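Local atomic coordinates of PKS (Streptomyces albus, PDB entry 4OQJ), a protein that probably catalyses the decarboxylative chain-extending condensation of carrier-protein-bound acyl groups, as the ketosynthase domain of a polyketide synthase in oxazolomycin assembly. Residues R31-A36 / T367-L372; K43-G48 / L381-L386. All coordinates share one frame; numbering follows the deposited sequence.

How the contacts relate
Contacts 1 and 2 adjoin inside the ketosynthase part of the chain, their centres about 10 Å apart. Each joins a piece of the N-terminal region to a piece from some 330 residues later, and both later pieces follow each other closely along the chain. Asn368 and Leu45 bridge the two: Asn368 OD1 lies 4.0 Å from Leu45 CD2. A second junction is the approach of Phe32 CZ to Ile382 CD1 at 4.3 Å. Contact 1 includes the stretch with His371, the histidine of a motif that in related ketosynthases belongs to the active site; contact 2 packs the helix that follows that motif.

Contact 1: residues R31-A36 / T367-L372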
ATOM      1  N   ARG A  31     -19.242  -4.889  10.151  1.00 12.20           N
ATOM      2  CA  ARG A  31     -20.100  -4.201  11.094  1.00 13.70           C
ATOM      3  C   ARG A  31     -20.401  -2.859  10.454  1.00 14.21           C
ATOM      4  O   ARG A  31     -19.526  -1.986  10.365  1.00 12.90           O
ATOM      5  CB  ARG A  31     -19.422  -4.045  12.447  1.00 14.20           C
ATOM      6  CG  ARG A  31     -18.913  -5.386  12.998  1.00 17.84           C
ATOM      7  CD  ARG A  31     -17.818  -5.201  14.007  1.00 22.76           C
ATOM      8  NE  ARG A  31     -17.548  -6.445  14.738  1.00 22.23           N
ATOM      9  CZ  ARG A  31     -16.967  -6.490  15.928  1.00 19.87           C
ATOM     10  NH1 ARG A  31     -16.582  -5.358  16.512  1.00 21.16           N
ATOM     11  NH2 ARG A  31     -16.774  -7.664  16.536  1.00 18.44           N
ATOM     12  N   PHE A  32     -21.627  -2.741   9.959  1.00 13.10           N
ATOM     13  CA  PHE A  32     -22.103  -1.566   9.232  1.00 12.26           C
ATOM     14  C   PHE A  32     -23.297  -1.018  10.014  1.00 13.42           C
ATOM     15  O   PHE A  32     -23.808  -1.698  10.911  1.00 16.15           O
ATOM     16  CB  PHE A  32     -22.509  -1.942   7.807  1.00 14.08           C
ATOM     17  CG  PHE A  32     -21.369  -2.411   6.930  1.00 12.09           C
ATOM     18  CD1 PHE A  32     -20.094  -1.877   7.045  1.00 11.12           C
ATOM     19  CD2 PHE A  32     -21.584  -3.375   5.966  1.00 12.96           C
ATOM     20  CE1 PHE A  32     -19.064  -2.315   6.223  1.00 13.83           C
ATOM     21  CE2 PHE A  32     -20.554  -3.815   5.156  1.00 12.68           C
ATOM     22  CZ  PHE A  32     -19.301  -3.267   5.271  1.00 10.74           C
ATOM     23  N   PRO A  33     -23.757   0.200   9.692  1.00 13.97           N
ATOM     24  CA  PRO A  33     -24.986   0.636  10.373  1.00 16.09           C
ATOM     25  C   PRO A  33     -26.115  -0.361  10.174  1.00 18.18           C
ATOM     26  O   PRO A  33     -26.354  -0.803   9.048  1.00 18.97           O
ATOM     27  CB  PRO A  33     -25.309   1.970   9.702  1.00 14.56           C
ATOM     28  CG  PRO A  33     -23.976   2.464   9.215  1.00 13.80           C
ATOM     29  CD  PRO A  33     -23.252   1.222   8.762  1.00 12.64           C
ATOM     30  N   GLY A  34     -26.762  -0.746  11.268  1.00 21.09           N
ATOM     31  CA  GLY A  34     -27.893  -1.651  11.212  1.00 23.59           C
ATOM     32  C   GLY A  34     -27.526  -3.112  10.999  1.00 22.44           C
ATOM     33  O   GLY A  34     -28.418  -3.952  10.871  1.00 20.52           O
ATOM     34  N   ALA A  35     -26.235  -3.439  10.978  1.00 18.25           N
ATOM     35  CA  ALA A  35     -25.825  -4.816  10.670  1.00 16.07           C
ATOM     36  C   ALA A  35     -24.465  -5.149  11.213  1.00 16.89           C
ATOM     37  O   ALA A  35     -23.465  -4.640  10.710  1.00 16.17           O
ATOM     38  CB  ALA A  35     -25.826  -5.050   9.158  1.00 17.70           C
ATOM     39  N   ALA A  36     -24.429  -6.052  12.181  1.00 19.04           N
ATOM     40  CA  ALA A  36     -23.174  -6.452  12.812  1.00 22.51           C
ATOM     41  C   ALA A  36     -22.562  -7.713  12.194  1.00 17.79           C
ATOM     42  O   ALA A  36     -21.509  -8.169  12.626  1.00 17.34           O
ATOM     43  CB  ALA A  36     -23.398  -6.664  14.313  1.00 25.38           C
ATOM     44  N   THR A 367     -27.147   4.188  -0.444  1.00 17.42           N
ATOM     45  CA  THR A 367     -28.568   4.512  -0.235  1.00 18.31           C
ATOM     46  C   THR A 367     -29.136   3.765   0.979  1.00 18.50           C
ATOM     47  O   THR A 367     -30.137   4.199   1.559  1.00 19.40           O
ATOM     48  CB  THR A 367     -29.446   4.185  -1.473  1.00 18.33           C
ATOM     49  OG1 THR A 367     -29.523   2.761  -1.667  1.00 17.29           O
ATOM     50  CG2 THR A 367     -28.901   4.858  -2.725  1.00 17.19           C
ATOM     51  N   ASN A 368     -28.502   2.654   1.355  1.00 17.63           N
ATOM     52  CA  ASN A 368     -28.888   1.917   2.561  1.00 17.47           C
ATOM     53  C   ASN A 368     -28.203   2.496   3.802  1.00 17.38           C
ATOM     54  O   ASN A 368     -28.863   2.835   4.782  1.00 17.07           O
ATOM     55  CB  ASN A 368     -28.528   0.420   2.464  1.00 15.57           C
ATOM     56  CG  ASN A 368     -29.138  -0.274   1.266  1.00 19.01           C
ATOM     57  OD1 ASN A 368     -28.600  -0.239   0.155  1.00 17.71           O
ATOM     58  ND2 ASN A 368     -30.246  -0.957   1.498  1.00 19.86           N
ATOM     59  N   VAL A 369     -26.870   2.578   3.764  1.00 17.75           N
ATOM     60  CA  VAL A 369     -26.084   2.797   4.980  1.00 15.49           C
ATOM     61  C   VAL A 369     -25.279   4.091   4.984  1.00 16.82           C
ATOM     62  O   VAL A 369     -24.536   4.351   5.933  1.00 16.80           O
ATOM     63  CB  VAL A 369     -25.096   1.618   5.238  1.00 13.11           C
ATOM     64  CG1 VAL A 369     -25.849   0.311   5.400  1.00 14.73           C
ATOM     65  CG2 VAL A 369     -24.043   1.513   4.119  1.00 14.21           C
ATOM     66  N   GLY A 370     -25.442   4.905   3.946  1.00 17.06           N
ATOM     67  CA  GLY A 370     -24.629   6.098   3.769  1.00 17.81           C
ATOM     68  C   GLY A 370     -23.224   5.816   3.255  1.00 17.10           C
ATOM     69  O   GLY A 370     -22.896   4.713   2.840  1.00 15.84           O
ATOM     70  N   HIS A 371     -22.397   6.846   3.323  1.00 15.15           N
ATOM     71  CA  HIS A 371     -21.062   6.874   2.769  1.00 13.30           C
ATOM     72  C   HIS A 371     -20.073   6.533   3.871  1.00 13.70           C
ATOM     73  O   HIS A 371     -19.793   7.373   4.722  1.00 12.60           O
ATOM     74  CB  HIS A 371     -20.791   8.269   2.173  1.00 10.80           C
ATOM     75  CG  HIS A 371     -19.531   8.364   1.375  1.00 14.21           C
ATOM     76  ND1 HIS A 371     -18.460   7.521   1.564  1.00 14.51           N
ATOM     77  CD2 HIS A 371     -19.173   9.213   0.375  1.00 16.26           C
ATOM     78  CE1 HIS A 371     -17.492   7.841   0.721  1.00 15.90           C
ATOM     79  NE2 HIS A 371     -17.898   8.864  -0.008  1.00 14.51           N
ATOM     80  N   LEU A 372     -19.542   5.307   3.854  1.00 10.81           N
ATOM     81  CA  LEU A 372     -18.643   4.839   4.919  1.00 11.49           C
ATOM     82  C   LEU A 372     -17.195   5.267   4.731  1.00 11.46           C
ATOM     83  O   LEU A 372     -16.284   4.733   5.378  1.00 12.56           O
ATOM     84  CB  LEU A 372     -18.728   3.310   5.031  1.00 13.12           C
ATOM     85  CG  LEU A 372     -19.767   2.766   6.025  1.00 20.36           C
ATOM     86  CD1 LEU A 372     -21.080   3.428   5.854  1.00 16.43           C
ATOM     87  CD2 LEU A 372     -19.937   1.261   5.883  1.00 21.28           C
TER
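Leu372 CD2 comes obliquely to the Phe32 ring beside its CD1-CE1 bond, only 3.3 Å from Phe32 CD1 and 3.7 Å from Phe32 CE1. This is tight for carbons, and the two side chains cross at about a right angle. Leu372 chi1, -91°, is well off a staggered value, consistent with the squeeze against Phe32. Phe41 meets the same phenyl ring in an edge-to-face (T-shaped) pair, while Ala379 of helix 376-390 touches both Phe32 and Leu372. Beside this flat group, the puckered ring of Pro33 lies across Val369: Pro33 CD is 4.0 Å from Val369 CB, and Pro33 CG sits 3.8 Å from the Val369 carbonyl O. In return, Val369 CG1, set beside its own backbone N by a chi1 of -60°, reaches to within 3.8 Å of Pro33 O.

Pro33 and Gly34 form the corner of a type II turn from Phe32 to Ala35, closed by backbone bonds in both directions between these end residues. Facing it, Asn368 to His371 spell the NVGH motif of ketosynthases, whose histidine in relatives is part of the Cys-His-His active site; here His371 NE2 hydrogen-bonds a glycerol, probably from the crystallisation liquor. Gly370, with positive phi, ends the short helix 366-369 and turns the chain toward His371. Thr51 and Gln80 touch Pro33 and also donate hydrogen bonds to Asn368 O.

Contact 2: residues K43-G48 / L381-L386; sequences KVLSEG and LIKTIL
Leu45 lays its isobutyl end over the first half of the Lys383 side chain. One methyl, Leu45 CD1, rests against the root of the lysine, 3.8 Å from both Lys383 CA and Lys383 CB; the other is farther out along the chain, Leu45 CD2 lying 3.9 Å from Lys383 CD. Both methyls come close to CG, so the leucine fork covers the aliphatic run from CA to CD, the two side chains meeting at an oblique angle. Lys383 is suited to this because its CG is swung anti to the backbone N (chi1 156°) and every later torsion is extended, which makes the chain a straight rod. Val365 and Val394 touch the rod as well.

The ammonium at its far end has other business: NZ forms a salt bridge with Glu327 and a hydrogen bond with the Tyr325 hydroxyl. Those two partners fix the end of a buried lysine, and the nearby carboxylate would be expected to favour its charged form. A lighter touch on the next turn of the helix adds Leu386, whose CD1 is 4.3 Å from Leu45 CD1. The contact is thus entirely apolar, with one leucine set against two residues of the facing helix. The nearest backbones are those of Leu45 and Lys383, whose CA atoms are 7.5 Å apart.

Just beyond Leu45, helix 38-46 finishes in a Schellman motif at Gly48. On helix 376-390, Leu386 points toward helix 38-46 and also meets Phe41 and Trp42, while the flank of Lys383 runs past Leu45; Ile382 and Ile385 pack on strand 23-31 and Thr384 touches strand 325-327.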
ATOM      1  N   LYS A  43     -29.884  -9.044   5.255  1.00 21.09           N
ATOM      2  CA  LYS A  43     -31.272  -8.741   5.587  1.00 24.17           C
ATOM      3  C   LYS A  43     -31.591  -7.277   5.301  1.00 24.93           C
ATOM      4  O   LYS A  43     -32.641  -6.974   4.754  1.00 24.58           O
ATOM      5  CB  LYS A  43     -31.569  -9.086   7.044  1.00 23.85           C
ATOM      6  CG  LYS A  43     -31.616 -10.582   7.311  1.00 28.88           C
ATOM      7  N   VAL A  44     -30.675  -6.373   5.643  1.00 19.87           N
ATOM      8  CA  VAL A  44     -30.835  -4.957   5.313  1.00 19.43           C
ATOM      9  C   VAL A  44     -31.005  -4.797   3.807  1.00 20.80           C
ATOM     10  O   VAL A  44     -31.853  -4.033   3.351  1.00 19.66           O
ATOM     11  CB  VAL A  44     -29.617  -4.106   5.799  1.00 18.38           C
ATOM     12  CG1 VAL A  44     -29.622  -2.708   5.170  1.00 21.08           C
ATOM     13  CG2 VAL A  44     -29.626  -3.989   7.325  1.00 17.30           C
ATOM     14  N   LEU A  45     -30.192  -5.523   3.044  1.00 21.17           N
ATOM     15  CA  LEU A  45     -30.127  -5.358   1.594  1.00 20.41           C
ATOM     16  C   LEU A  45     -31.349  -5.948   0.889  1.00 22.96           C
ATOM     17  O   LEU A  45     -31.992  -5.278   0.075  1.00 23.86           O
ATOM     18  CB  LEU A  45     -28.865  -6.025   1.050  1.00 16.91           C
ATOM     19  CG  LEU A  45     -27.532  -5.391   1.439  1.00 16.49           C
ATOM     20  CD1 LEU A  45     -26.390  -6.328   1.081  1.00 16.80           C
ATOM     21  CD2 LEU A  45     -27.383  -4.056   0.739  1.00 14.98           C
ATOM     22  N   SER A  46     -31.654  -7.205   1.209  1.00 21.39           N
ATOM     23  CA  SER A  46     -32.762  -7.921   0.568  1.00 24.17           C
ATOM     24  C   SER A  46     -34.115  -7.360   0.987  1.00 25.23           C
ATOM     25  O   SER A  46     -35.090  -7.457   0.231  1.00 25.01           O
ATOM     26  CB  SER A  46     -32.691  -9.415   0.895  1.00 27.02           C
ATOM     27  OG  SER A  46     -32.723  -9.646   2.294  1.00 23.65           O
ATOM     28  N   GLU A  47     -34.182  -6.760   2.175  1.00 22.90           N
ATOM     29  CA  GLU A  47     -35.441  -6.167   2.648  1.00 25.85           C
ATOM     30  C   GLU A  47     -35.541  -4.699   2.244  1.00 25.52           C
ATOM     31  O   GLU A  47     -36.527  -4.036   2.526  1.00 25.98           O
ATOM     32  CB  GLU A  47     -35.573  -6.312   4.176  1.00 25.71           C
ATOM     33  CG  GLU A  47     -35.641  -7.756   4.622  1.00 30.11           C
ATOM     34  CD  GLU A  47     -35.709  -7.937   6.136  1.00 39.69           C
ATOM     35  OE1 GLU A  47     -35.679  -6.929   6.877  1.00 35.65           O
ATOM     36  OE2 GLU A  47     -35.795  -9.108   6.578  1.00 41.26           O
ATOM     37  N   GLY A  48     -34.513  -4.186   1.582  1.00 23.94           N
ATOM     38  CA  GLY A  48     -34.553  -2.823   1.085  1.00 24.20           C
ATOM     39  C   GLY A  48     -34.691  -1.775   2.183  1.00 23.92           C
ATOM     40  O   GLY A  48     -35.477  -0.848   2.047  1.00 23.05           O
ATOM     41  N   LEU A 381     -18.437  -3.809  -1.945  1.00 11.08           N
ATOM     42  CA  LEU A 381     -17.947  -5.115  -2.377  1.00 11.36           C
ATOM     43  C   LEU A 381     -18.700  -6.240  -1.671  1.00 12.01           C
ATOM     44  O   LEU A 381     -19.116  -7.216  -2.309  1.00 13.84           O
ATOM     45  CB  LEU A 381     -16.442  -5.234  -2.121  1.00 10.94           C
ATOM     46  CG  LEU A 381     -15.765  -6.572  -2.462  1.00 15.41           C
ATOM     47  CD1 LEU A 381     -16.027  -6.991  -3.903  1.00 18.33           C
ATOM     48  CD2 LEU A 381     -14.274  -6.470  -2.206  1.00 17.04           C
ATOM     49  N   ILE A 382     -18.898  -6.098  -0.362  1.00 10.16           N
ATOM     50  CA  ILE A 382     -19.563  -7.142   0.394  1.00 11.40           C
ATOM     51  C   ILE A 382     -21.026  -7.243  -0.018  1.00 11.23           C
ATOM     52  O   ILE A 382     -21.526  -8.341  -0.114  1.00 11.62           O
ATOM     53  CB  ILE A 382     -19.415  -6.935   1.916  1.00 11.06           C
ATOM     54  CG1 ILE A 382     -17.960  -7.222   2.306  1.00 11.39           C
ATOM     55  CG2 ILE A 382     -20.334  -7.896   2.689  1.00 14.69           C
ATOM     56  CD1 ILE A 382     -17.590  -6.882   3.737  1.00 10.14           C
ATOM     57  N   LYS A 383     -21.699  -6.130  -0.320  1.00 12.24           N
ATOM     58  CA  LYS A 383     -23.068  -6.216  -0.834  1.00 13.18           C
ATOM     59  C   LYS A 383     -23.073  -7.043  -2.102  1.00 16.28           C
ATOM     60  O   LYS A 383     -23.935  -7.891  -2.296  1.00 17.05           O
ATOM     61  CB  LYS A 383     -23.665  -4.823  -1.125  1.00 12.77           C
ATOM     62  CG  LYS A 383     -24.803  -4.804  -2.168  1.00 13.46           C
ATOM     63  CD  LYS A 383     -25.236  -3.370  -2.500  1.00 16.37           C
ATOM     64  CE  LYS A 383     -26.292  -3.347  -3.609  1.00 17.26           C
ATOM     65  NZ  LYS A 383     -26.630  -1.959  -3.927  1.00 15.62           N
ATOM     66  N   THR A 384     -22.106  -6.779  -2.973  1.00 13.43           N
ATOM     67  CA  THR A 384     -22.069  -7.413  -4.287  1.00 14.54           C
ATOM     68  C   THR A 384     -21.746  -8.897  -4.139  1.00 15.53           C
ATOM     69  O   THR A 384     -22.310  -9.735  -4.835  1.00 16.55           O
ATOM     70  CB  THR A 384     -21.028  -6.701  -5.208  1.00 17.98           C
ATOM     71  OG1 THR A 384     -21.405  -5.324  -5.367  1.00 16.96           O
ATOM     72  CG2 THR A 384     -20.950  -7.356  -6.568  1.00 16.12           C
ATOM     73  N   ILE A 385     -20.859  -9.228  -3.214  1.00 14.46           N
ATOM     74  CA  ILE A 385     -20.553 -10.633  -2.936  1.00 15.66           C
ATOM     75  C   ILE A 385     -21.796 -11.390  -2.449  1.00 15.43           C
ATOM     76  O   ILE A 385     -22.051 -12.507  -2.884  1.00 17.47           O
ATOM     77  CB  ILE A 385     -19.424 -10.762  -1.894  1.00 14.85           C
ATOM     78  CG1 ILE A 385     -18.097 -10.326  -2.513  1.00 15.38           C
ATOM     79  CG2 ILE A 385     -19.315 -12.201  -1.375  1.00 15.25           C
ATOM     80  CD1 ILE A 385     -16.979 -10.120  -1.503  1.00 14.61           C
ATOM     81  N   LEU A 386     -22.577 -10.785  -1.560  1.00 15.52           N
ATOM     82  CA  LEU A 386     -23.769 -11.451  -1.032  1.00 18.25           C
ATOM     83  C   LEU A 386     -24.835 -11.644  -2.114  1.00 20.73           C
ATOM     84  O   LEU A 386     -25.479 -12.696  -2.178  1.00 18.40           O
ATOM     85  CB  LEU A 386     -24.345 -10.660   0.145  1.00 16.32           C
ATOM     86  CG  LEU A 386     -23.434 -10.654   1.387  1.00 15.71           C
ATOM     87  CD1 LEU A 386     -23.898  -9.630   2.406  1.00 17.14           C
ATOM     88  CD2 LEU A 386     -23.392 -12.040   2.034  1.00 18.16           C
TER